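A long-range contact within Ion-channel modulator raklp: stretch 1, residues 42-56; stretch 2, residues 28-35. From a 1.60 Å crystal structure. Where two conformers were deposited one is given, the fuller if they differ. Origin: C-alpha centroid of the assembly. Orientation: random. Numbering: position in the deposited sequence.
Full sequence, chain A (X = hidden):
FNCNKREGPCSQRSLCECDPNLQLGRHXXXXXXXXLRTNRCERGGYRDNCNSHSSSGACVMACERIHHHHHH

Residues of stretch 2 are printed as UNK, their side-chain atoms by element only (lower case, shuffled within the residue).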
# COMPACT_ATOMS: atom_id res chain seq x y z
N GLU A 42 -0.79 -13.66 -0.51
CA GLU A 42 -1.77 -14.38 0.28
C GLU A 42 -2.66 -13.41 1.05
O GLU A 42 -2.36 -12.25 1.21
CB GLU A 42 -1.07 -15.34 1.24
CG GLU A 42 -0.13 -16.37 0.61
CD GLU A 42 -0.82 -17.47 -0.22
OE1 GLU A 42 -2.07 -17.51 -0.28
OE2 GLU A 42 -0.12 -18.33 -0.82
N ARG A 43 -3.78 -13.93 1.54
CA ARG A 43 -4.75 -13.13 2.22
C ARG A 43 -4.32 -12.72 3.62
O ARG A 43 -3.64 -13.49 4.32
CB ARG A 43 -6.08 -13.87 2.26
CG ARG A 43 -6.73 -14.02 0.92
CD ARG A 43 -7.91 -14.97 0.94
NE ARG A 43 -8.39 -15.19 -0.44
CZ ARG A 43 -9.44 -14.61 -0.97
NH1 ARG A 43 -10.17 -13.77 -0.27
NH2 ARG A 43 -9.79 -14.93 -2.23
N GLY A 44 -4.81 -11.54 4.03
CA GLY A 44 -4.59 -10.96 5.35
C GLY A 44 -3.41 -10.01 5.35
O GLY A 44 -2.43 -10.20 4.61
N GLY A 45 -3.49 -9.00 6.20
CA GLY A 45 -2.30 -8.14 6.45
C GLY A 45 -2.51 -7.27 7.66
O GLY A 45 -3.65 -7.01 8.05
N TYR A 46 -1.40 -6.79 8.24
CA TYR A 46 -1.42 -5.82 9.32
C TYR A 46 -1.31 -4.42 8.75
O TYR A 46 -0.40 -4.13 7.95
CB TYR A 46 -0.31 -6.12 10.33
CG TYR A 46 -0.51 -7.44 11.05
CD1 TYR A 46 -1.30 -7.54 12.18
CD2 TYR A 46 0.14 -8.58 10.61
CE1 TYR A 46 -1.46 -8.77 12.80
CE2 TYR A 46 -0.02 -9.79 11.22
CZ TYR A 46 -0.83 -9.88 12.31
OH TYR A 46 -0.95 -11.13 12.96
N ARG A 47 -2.21 -3.54 9.17
CA ARG A 47 -2.47 -2.25 8.51
C ARG A 47 -1.29 -1.30 8.47
O ARG A 47 -1.21 -0.44 7.58
CB ARG A 47 -3.67 -1.54 9.16
CG ARG A 47 -5.01 -2.16 8.85
CD ARG A 47 -6.13 -1.38 9.49
NE ARG A 47 -7.44 -1.82 9.00
CZ ARG A 47 -8.58 -1.43 9.51
NH1 ARG A 47 -8.58 -0.60 10.54
NH2 ARG A 47 -9.71 -1.90 9.02
N ASP A 48 -0.38 -1.41 9.43
CA ASP A 48 0.76 -0.53 9.50
C ASP A 48 2.09 -1.21 9.15
O ASP A 48 3.18 -0.64 9.37
CB ASP A 48 0.83 0.17 10.86
CG ASP A 48 -0.28 1.14 11.07
OD1 ASP A 48 -0.67 1.80 10.08
OD2 ASP A 48 -0.77 1.26 12.23
N ASN A 49 2.02 -2.41 8.58
CA ASN A 49 3.20 -3.12 8.09
C ASN A 49 3.41 -2.76 6.63
O ASN A 49 2.47 -2.81 5.84
CB ASN A 49 2.92 -4.63 8.28
CG ASN A 49 4.09 -5.55 7.96
OD1 ASN A 49 4.89 -5.30 7.04
ND2 ASN A 49 4.21 -6.63 8.75
N CYS A 50 4.64 -2.38 6.26
CA CYS A 50 4.91 -2.06 4.85
C CYS A 50 4.52 -3.20 3.90
O CYS A 50 4.12 -2.96 2.76
CB CYS A 50 6.37 -1.68 4.64
SG CYS A 50 6.83 -0.06 5.28
N ASN A 51 4.64 -4.45 4.36
CA ASN A 51 4.17 -5.60 3.61
C ASN A 51 2.71 -5.88 3.95
O ASN A 51 2.36 -6.83 4.66
CB ASN A 51 5.08 -6.81 3.81
CG ASN A 51 4.68 -8.02 3.00
OD1 ASN A 51 3.72 -8.01 2.19
ND2 ASN A 51 5.46 -9.09 3.18
N SER A 52 1.87 -4.97 3.46
CA SER A 52 0.39 -5.10 3.51
C SER A 52 -0.10 -4.34 2.31
O SER A 52 0.41 -3.24 2.00
CB SER A 52 -0.24 -4.54 4.81
OG SER A 52 -0.03 -3.15 4.98
N HIS A 53 -1.03 -4.95 1.59
CA HIS A 53 -1.41 -4.50 0.24
C HIS A 53 -2.92 -4.42 0.14
O HIS A 53 -3.63 -5.22 0.73
CB HIS A 53 -0.85 -5.48 -0.79
CG HIS A 53 0.63 -5.63 -0.69
ND1 HIS A 53 1.51 -4.99 -1.56
CD2 HIS A 53 1.40 -6.35 0.16
CE1 HIS A 53 2.74 -5.32 -1.23
NE2 HIS A 53 2.71 -6.13 -0.18
N SER A 54 -3.42 -3.43 -0.61
CA SER A 54 -4.85 -3.17 -0.69
C SER A 54 -5.66 -4.13 -1.56
O SER A 54 -6.89 -4.18 -1.46
CB SER A 54 -5.08 -1.75 -1.15
OG SER A 54 -4.46 -1.48 -2.40
N SER A 55 -4.98 -4.87 -2.42
CA SER A 55 -5.62 -5.89 -3.26
C SER A 55 -4.62 -6.96 -3.66
O SER A 55 -3.41 -6.76 -3.57
CB SER A 55 -6.17 -5.24 -4.53
OG SER A 55 -5.11 -4.79 -5.41
N SER A 56 -5.13 -8.11 -4.12
CA SER A 56 -4.27 -9.17 -4.64
C SER A 56 -3.48 -8.67 -5.84
O SER A 56 -2.29 -8.93 -5.94
CB SER A 56 -5.07 -10.45 -4.99
OG SER A 56 -4.25 -11.46 -5.58
N UNK A 28 -6.19 -6.81 9.31
CA UNK A 28 -7.36 -6.77 8.42
C UNK A 28 -7.43 -7.98 7.53
O UNK A 28 -6.46 -8.32 6.84
c UNK A 28 -7.31 -5.55 7.52
o UNK A 28 -8.37 -5.60 6.57
N UNK A 29 -8.60 -8.64 7.51
CA UNK A 29 -8.78 -9.81 6.66
C UNK A 29 -8.73 -9.44 5.19
O UNK A 29 -8.38 -10.27 4.36
c UNK A 29 -10.12 -11.28 8.28
o UNK A 29 -9.11 -11.39 8.97
o UNK A 29 -11.21 -11.81 8.62
c UNK A 29 -10.09 -10.50 6.94
N UNK A 30 -9.11 -8.20 4.86
CA UNK A 30 -9.26 -7.79 3.46
C UNK A 30 -7.99 -7.26 2.81
O UNK A 30 -7.97 -7.00 1.60
n UNK A 30 -11.90 -7.10 5.88
c UNK A 30 -10.38 -6.75 3.33
c UNK A 30 -11.80 -7.32 3.48
o UNK A 30 -12.69 -8.98 4.93
c UNK A 30 -12.15 -7.86 4.83
N UNK A 31 -6.93 -7.09 3.61
CA UNK A 31 -5.63 -6.77 3.05
C UNK A 31 -4.97 -8.06 2.57
O UNK A 31 -5.45 -9.14 2.86
c UNK A 31 -5.32 -4.67 4.51
c UNK A 31 -4.76 -6.03 4.08
c UNK A 31 -5.58 -3.71 3.32
c UNK A 31 -4.36 -4.05 5.51
N UNK A 32 -3.86 -7.92 1.84
CA UNK A 32 -3.03 -9.02 1.37
C UNK A 32 -1.58 -8.81 1.80
O UNK A 32 -1.16 -7.69 2.13
c UNK A 32 -6.29 -10.52 -1.53
c UNK A 32 -5.59 -8.58 -0.66
c UNK A 32 -6.34 -12.72 -2.37
c UNK A 32 -4.92 -10.64 -1.23
c UNK A 32 -4.27 -11.84 -1.53
c UNK A 32 -4.48 -9.39 -0.68
c UNK A 32 -4.99 -12.87 -2.10
c UNK A 32 -3.10 -9.05 -0.17
c UNK A 32 -7.01 -11.56 -2.11
n UNK A 32 -6.68 -9.26 -1.16
N UNK A 33 -0.80 -9.89 1.79
CA UNK A 33 0.62 -9.82 2.10
C UNK A 33 1.38 -10.73 1.17
O UNK A 33 0.84 -11.70 0.63
c UNK A 33 1.48 -12.71 3.81
n UNK A 33 0.74 -13.84 4.10
c UNK A 33 -0.51 -13.47 4.35
c UNK A 33 0.89 -10.21 3.57
n UNK A 33 -0.61 -12.16 4.16
c UNK A 33 0.65 -11.65 3.88
N UNK A 34 2.65 -10.42 1.01
CA UNK A 34 3.54 -11.24 0.20
C UNK A 34 4.36 -12.21 1.05
O UNK A 34 4.97 -11.80 2.04
c UNK A 34 4.47 -10.36 -0.59
c UNK A 34 7.73 -11.53 -2.18
o UNK A 34 8.22 -12.80 -4.11
c UNK A 34 5.45 -11.07 -1.51
c UNK A 34 6.81 -10.96 -1.30
c UNK A 34 5.94 -12.39 -3.50
c UNK A 34 5.02 -11.79 -2.62
c UNK A 34 7.29 -12.24 -3.27
N UNK A 35 4.38 -13.48 0.62
CA UNK A 35 5.22 -14.54 1.22
C UNK A 35 6.42 -14.71 0.32
O UNK A 35 6.34 -15.29 -0.78
c UNK A 35 4.37 -15.82 1.36
c UNK A 35 5.07 -16.96 2.06
n UNK A 35 4.28 -17.87 2.64
o UNK A 35 6.27 -17.04 2.06
O HOH W 1 -8.62 -4.24 0.60

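Position 28 carries one carbon and one oxygen beyond CA, the pattern of a hydroxymethyl group, so it is Ser-28. Its backbone pairs with Gly-45 in both directions: Ser-28 N donates to Gly-45 O at 2.8 Å, and Gly-45 N to Ser-28 O at 3.1 Å. Arg-47 NE approaches Ser-28 CB at 4.0 Å. Serine suits the place through OG, which accepts a hydrogen bond from the backbone N of position 30 and so braces the type I turn that begins here.

Position 29 has two carbons, the second bearing two oxygens: a carboxylate attached directly to CB, hence Asp-29. Its CA-to-CB bond points away from stretch 1, and its exposed charge suits a turn where the chain changes direction.

Position 30 has three carbons in a row, the last holding one oxygen and one nitrogen, which makes it Gln-30. Its CA-to-CB bond also points away, and its link to stretch 1 is through the backbone: a water donates to Gln-30 O (3.0 Å) and to Ser-54 O (2.7 Å).

At position 31 four carbons fork at the second, with no polar atom; this is Leu-31. A buried aliphatic group fits here, because CD1 lies 3.9 Å from Arg-47 CG and 4.2 Å from Ser-52 CB, and CD2 lies 4.1 Å from Ser-54 CA. Its carbonyl O accepts from Gly-44 N at 2.7 Å.

Position 32 shows one carbon leading to fused five- and six-membered rings with eight carbons and one nitrogen, an indole: Trp-32. The broad plate is gripped on opposite faces. Arg-43 CG sits 3.8 Å from the centroid of the six-membered ring of Trp-32, and Ser-56 CB 3.5 Å from the same centroid, both CH-pi contacts. Its backbone pairs with His-53, N to O at 2.9 Å and O to N at 2.8 Å.

Position 33 has one carbon and a five-membered ring of three carbons and two nitrogens, so it is His-33. The imidazole lies edge-on to Gly-44, and ND1 donates to Gly-44 O at 2.7 Å, a side-chain bond added to the backbone pair with Glu-42 (His-33 N to Glu-42 O 2.9 Å, Glu-42 N to His-33 O 2.8 Å).

Position 34 bears one carbon and a six-carbon ring with an oxygen: Tyr-34. The ring leads away, but the backbone meets the Asn-51 amide twice, Tyr-34 N to Asn-51 OD1 at 2.9 Å and Asn-51 ND2 to Tyr-34 O at 3.0 Å. Tyrosine suits this buried site because its OH is hydrogen-bonded elsewhere in the structure.

Position 35 has two carbons, the second with one oxygen and one nitrogen, giving Asn-35. Asn-35 CB is 4.6 Å from Glu-42 CG, beyond contact range; OD1 bonds just outside the stretch, so the amide is used away from this contact.

The contact therefore rests on backbone pairing along both edges of stretch 2, with Glu-42 to Gly-45 on one and His-53 on the other. Between Arg-43 and Gly-45 the register shifts by two, a beta bulge. Gly-44 has positive phi, which favors glycine, and an ideal CB on Gly-45 would come within 3.2 Å of Leu-31 CB.

Stretch 2 (28-35) SDQLWHYN
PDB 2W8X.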